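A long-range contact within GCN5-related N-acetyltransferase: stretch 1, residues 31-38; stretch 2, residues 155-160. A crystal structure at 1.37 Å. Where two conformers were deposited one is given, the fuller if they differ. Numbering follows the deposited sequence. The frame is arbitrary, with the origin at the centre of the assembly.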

ATOM      1  N   SER A  31      -2.235 -20.090  -1.767  0.60 18.05           N
ATOM      2  CA  SER A  31      -1.690 -21.391  -1.376  0.60 20.45           C
ATOM      3  C   SER A  31      -0.180 -21.525  -1.629  0.60 20.52           C
ATOM      4  O   SER A  31       0.553 -22.014  -0.762  0.60 23.45           O
ATOM      5  CB  SER A  31      -2.439 -22.505  -2.101  0.60 21.30           C
ATOM      6  OG  SER A  31      -1.938 -23.763  -1.693  0.60 28.98           O
ATOM      7  N   ALA A  32       0.281 -21.088  -2.802  1.00 18.22           N
ATOM      8  CA  ALA A  32       1.689 -21.239  -3.166  1.00 21.00           C
ATOM      9  C   ALA A  32       2.545 -20.317  -2.313  1.00 21.19           C
ATOM     10  O   ALA A  32       3.639 -20.696  -1.877  1.00 23.69           O
ATOM     11  CB  ALA A  32       1.884 -20.985  -4.657  1.00 20.71           C
ATOM     12  N   GLY A  33       2.055 -19.120  -2.033  1.00 20.39           N
ATOM     13  CA  GLY A  33       2.749 -18.211  -1.115  1.00 20.13           C
ATOM     14  C   GLY A  33       4.069 -17.683  -1.673  1.00 19.36           C
ATOM     15  O   GLY A  33       4.975 -17.359  -0.909  1.00 20.19           O
ATOM     16  N   GLU A  34       4.192 -17.611  -2.994  1.00 18.13           N
ATOM     17  CA  GLU A  34       5.443 -17.256  -3.619  1.00 19.76           C
ATOM     18  C   GLU A  34       5.472 -15.868  -4.272  1.00 19.19           C
ATOM     19  O   GLU A  34       6.545 -15.385  -4.589  1.00 23.68           O
ATOM     20  CB  GLU A  34       5.821 -18.333  -4.656  1.00 21.99           C
ATOM     21  CG  GLU A  34       6.116 -19.669  -3.975  1.00 23.94           C
ATOM     22  CD  GLU A  34       6.342 -20.829  -4.915  1.00 31.13           C
ATOM     23  OE1 GLU A  34       5.704 -20.908  -5.978  1.00 32.10           O
ATOM     24  OE2 GLU A  34       7.170 -21.692  -4.550  1.00 35.92           O
ATOM     25  N   THR A  35       4.312 -15.199  -4.463  1.00 17.88           N
ATOM     26  CA  THR A  35       4.235 -14.012  -5.307  1.00 19.66           C
ATOM     27  C   THR A  35       3.513 -12.773  -4.776  1.00 20.44           C
ATOM     28  O   THR A  35       3.794 -11.675  -5.223  1.00 24.50           O
ATOM     29  CB  THR A  35       3.647 -14.342  -6.661  1.00 23.32           C
ATOM     30  OG1 THR A  35       2.319 -14.761  -6.478  1.00 22.93           O
ATOM     31  CG2 THR A  35       4.463 -15.450  -7.353  1.00 25.74           C
ATOM     32  N   TYR A  36       2.566 -12.931  -3.874  0.50 19.13           N
ATOM     33  CA  TYR A  36       1.736 -11.806  -3.396  0.50 20.59           C
ATOM     34  C   TYR A  36       1.388 -12.145  -1.925  0.50 18.53           C
ATOM     35  O   TYR A  36       1.226 -13.310  -1.576  0.50 20.63           O
ATOM     36  CB  TYR A  36       0.432 -11.655  -4.230  0.50 24.75           C
ATOM     37  CG  TYR A  36       0.465 -10.943  -5.631  0.50 30.48           C
ATOM     38  CD1 TYR A  36       0.696  -9.578  -5.758  0.50 33.25           C
ATOM     39  CD2 TYR A  36       0.185 -11.647  -6.814  0.50 33.62           C
ATOM     40  CE1 TYR A  36       0.698  -8.938  -7.017  0.50 34.02           C
ATOM     41  CE2 TYR A  36       0.164 -11.018  -8.067  0.50 32.53           C
ATOM     42  CZ  TYR A  36       0.441  -9.652  -8.186  0.50 31.68           C
ATOM     43  OH  TYR A  36       0.429  -9.005  -9.467  0.50 21.24           O
ATOM     44  N   ALA A  37       1.338 -11.145  -1.056  1.00 18.30           N
ATOM     45  CA  ALA A  37       0.898 -11.288   0.332  1.00 16.98           C
ATOM     46  C   ALA A  37      -0.595 -10.952   0.470  1.00 17.01           C
ATOM     47  O   ALA A  37      -0.986  -9.796   0.369  1.00 19.17           O
ATOM     48  CB  ALA A  37       1.726 -10.382   1.239  1.00 19.58           C
ATOM     49  N   TYR A  38      -1.403 -11.973   0.748  1.00 18.75           N
ATOM     50  CA  TYR A  38      -2.833 -11.816   1.020  1.00 18.38           C
ATOM     51  C   TYR A  38      -3.190 -12.459   2.335  1.00 20.05           C
ATOM     52  O   TYR A  38      -2.478 -13.344   2.830  1.00 20.50           O
ATOM     53  CB  TYR A  38      -3.636 -12.531  -0.051  1.00 22.15           C
ATOM     54  CG  TYR A  38      -3.673 -11.854  -1.380  1.00 24.48           C
ATOM     55  CD1 TYR A  38      -4.391 -10.685  -1.555  1.00 30.62           C
ATOM     56  CD2 TYR A  38      -3.040 -12.423  -2.492  1.00 27.78           C
ATOM     57  CE1 TYR A  38      -4.456 -10.068  -2.806  1.00 33.73           C
ATOM     58  CE2 TYR A  38      -3.106 -11.825  -3.741  1.00 32.68           C
ATOM     59  CZ  TYR A  38      -3.805 -10.640  -3.886  1.00 32.57           C
ATOM     60  OH  TYR A  38      -3.871 -10.053  -5.128  1.00 40.72           O
ATOM     61  N   ALA A 155      11.384  -8.565   3.383  1.00 12.49           N
ATOM     62  CA  ALA A 155      10.008  -8.129   3.627  1.00 11.97           C
ATOM     63  C   ALA A 155       8.944  -9.180   3.318  1.00 13.22           C
ATOM     64  O   ALA A 155       7.755  -8.955   3.508  1.00 13.51           O
ATOM     65  CB  ALA A 155       9.704  -6.842   2.884  1.00 13.83           C
ATOM     66  N   PHE A 156       9.370 -10.351   2.832  1.00 13.22           N
ATOM     67  CA  PHE A 156       8.413 -11.379   2.420  1.00 13.78           C
ATOM     68  C   PHE A 156       8.995 -12.725   2.784  1.00 13.36           C
ATOM     69  O   PHE A 156      10.132 -13.011   2.428  1.00 13.78           O
ATOM     70  CB  PHE A 156       8.209 -11.296   0.887  1.00 14.02           C
ATOM     71  CG  PHE A 156       7.159 -12.241   0.335  1.00 12.74           C
ATOM     72  CD1 PHE A 156       7.499 -13.537  -0.032  1.00 13.93           C
ATOM     73  CD2 PHE A 156       5.852 -11.841   0.162  1.00 13.97           C
ATOM     74  CE1 PHE A 156       6.533 -14.367  -0.558  1.00 15.24           C
ATOM     75  CE2 PHE A 156       4.899 -12.663  -0.378  1.00 15.47           C
ATOM     76  CZ  PHE A 156       5.237 -13.928  -0.735  1.00 16.46           C
ATOM     77  N   HIS A 157       8.253 -13.561   3.517  1.00 12.79           N
ATOM     78  CA  HIS A 157       8.719 -14.929   3.856  1.00 12.88           C
ATOM     79  C   HIS A 157       8.320 -15.906   2.754  1.00 13.32           C
ATOM     80  O   HIS A 157       7.154 -16.181   2.532  1.00 14.72           O
ATOM     81  CB  HIS A 157       8.171 -15.399   5.199  1.00 14.07           C
ATOM     82  CG  HIS A 157       8.818 -16.677   5.616  1.00 15.77           C
ATOM     83  ND1 HIS A 157       8.280 -17.909   5.361  1.00 15.78           N
ATOM     84  CD2 HIS A 157      10.025 -16.901   6.163  1.00 17.15           C
ATOM     85  CE1 HIS A 157       9.137 -18.850   5.723  1.00 16.69           C
ATOM     86  NE2 HIS A 157      10.198 -18.266   6.240  1.00 17.76           N
ATOM     87  N   HIS A 158       9.301 -16.371   1.998  1.00 13.23           N
ATOM     88  CA  HIS A 158       9.108 -17.282   0.909  1.00 14.40           C
ATOM     89  C   HIS A 158       9.252 -18.708   1.453  1.00 15.36           C
ATOM     90  O   HIS A 158      10.156 -18.962   2.244  1.00 15.47           O
ATOM     91  CB  HIS A 158      10.163 -16.979  -0.156  1.00 13.81           C
ATOM     92  CG  HIS A 158       9.995 -17.737  -1.430  1.00 13.78           C
ATOM     93  ND1 HIS A 158      10.309 -19.069  -1.563  1.00 14.32           N
ATOM     94  CD2 HIS A 158       9.527 -17.337  -2.639  1.00 15.47           C
ATOM     95  CE1 HIS A 158      10.023 -19.458  -2.793  1.00 15.99           C
ATOM     96  NE2 HIS A 158       9.551 -18.424  -3.477  1.00 16.25           N
ATOM     97  N   PRO A 159       8.403 -19.623   1.004  1.00 15.66           N
ATOM     98  CA  PRO A 159       8.449 -20.977   1.575  1.00 17.38           C
ATOM     99  C   PRO A 159       9.727 -21.795   1.331  1.00 17.88           C
ATOM    100  O   PRO A 159       9.995 -22.763   2.079  1.00 20.85           O
ATOM    101  CB  PRO A 159       7.229 -21.666   0.943  1.00 20.69           C
ATOM    102  CG  PRO A 159       6.473 -20.661   0.198  1.00 25.63           C
ATOM    103  CD  PRO A 159       7.309 -19.460   0.034  1.00 17.52           C
ATOM    104  N   THR A 160      10.492 -21.443   0.307  1.00 15.31           N
ATOM    105  CA  THR A 160      11.751 -22.104   0.035  1.00 15.76           C
ATOM    106  C   THR A 160      12.955 -21.185   0.334  1.00 15.49           C
ATOM    107  O   THR A 160      13.960 -21.632   0.872  1.00 18.30           O
ATOM    108  CB  THR A 160      11.833 -22.511  -1.472  1.00 17.48           C
ATOM    109  OG1 THR A 160      10.702 -23.300  -1.819  1.00 24.35           O
ATOM    110  CG2 THR A 160      13.103 -23.231  -1.777  1.00 20.09           C
TER
HETATM  111  O   HOH W   1       4.872 -17.459   1.705  1.00 20.15           O
HETATM  112  O   HOH W   2       8.258 -22.463  -2.422  1.00 35.54           O

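Touching residues are at least 119 positions apart in sequence, and no direct hydrogen bond joins the two stretches; the contact rests on van der Waals packing and two bridging waters, and buries 304 Å² summed over both sides. The closest CA pair is Glu 34 CA and His 158 CA, 5.8 Å apart, whereas CA of Ala 37 and CA of Phe 156 are 7.8 Å apart.

Phe 156 has the most surface covered. With chi1 at -176° (t), its CB directed toward stretch 1, the ring reaches the loop that follows the helix. Its edge meets backbone: CE1 lies 3.4 Å from Gly 33 O, and CE2 lies 3.9 Å from Ala 37 N. The carbonyl oxygen near the ring plane faces the slightly positive C-H rim rather than the pi cloud. Ala 37 CB, 4.2 Å from Phe 156 CE2, adds an apolar side-chain contact.

Glu 34 comes next. Its closest side-chain approaches are through CG, 3.7 Å from His 158 NE2 and 4.2 Å from Pro 159 CD; its backbone C also lies 4.0 Å from Phe 156 CZ. Glu 34 OE2 also accepts a hydrogen bond from water 2 at 2.5 Å; the oxygen of the same water lies 2.7 Å from Thr 160 OG1. Within stretch 2, His 158 ND1 accepts a hydrogen bond from Thr 160 N at 3.0 Å, with an N-H...acceptor angle of 159°.

Pro 159 packs against the helix exit, with CG 3.5 Å from Ala 32 O and CD 3.3 Å from Gly 33 O. Gly 33 leaves the helix with phi 68°, a conformation that favours glycine. Its carbonyl and that of His 157 are both acceptors, so water 1 links them by donating to Gly 33 O at 2.6 Å and His 157 O at 2.7 Å.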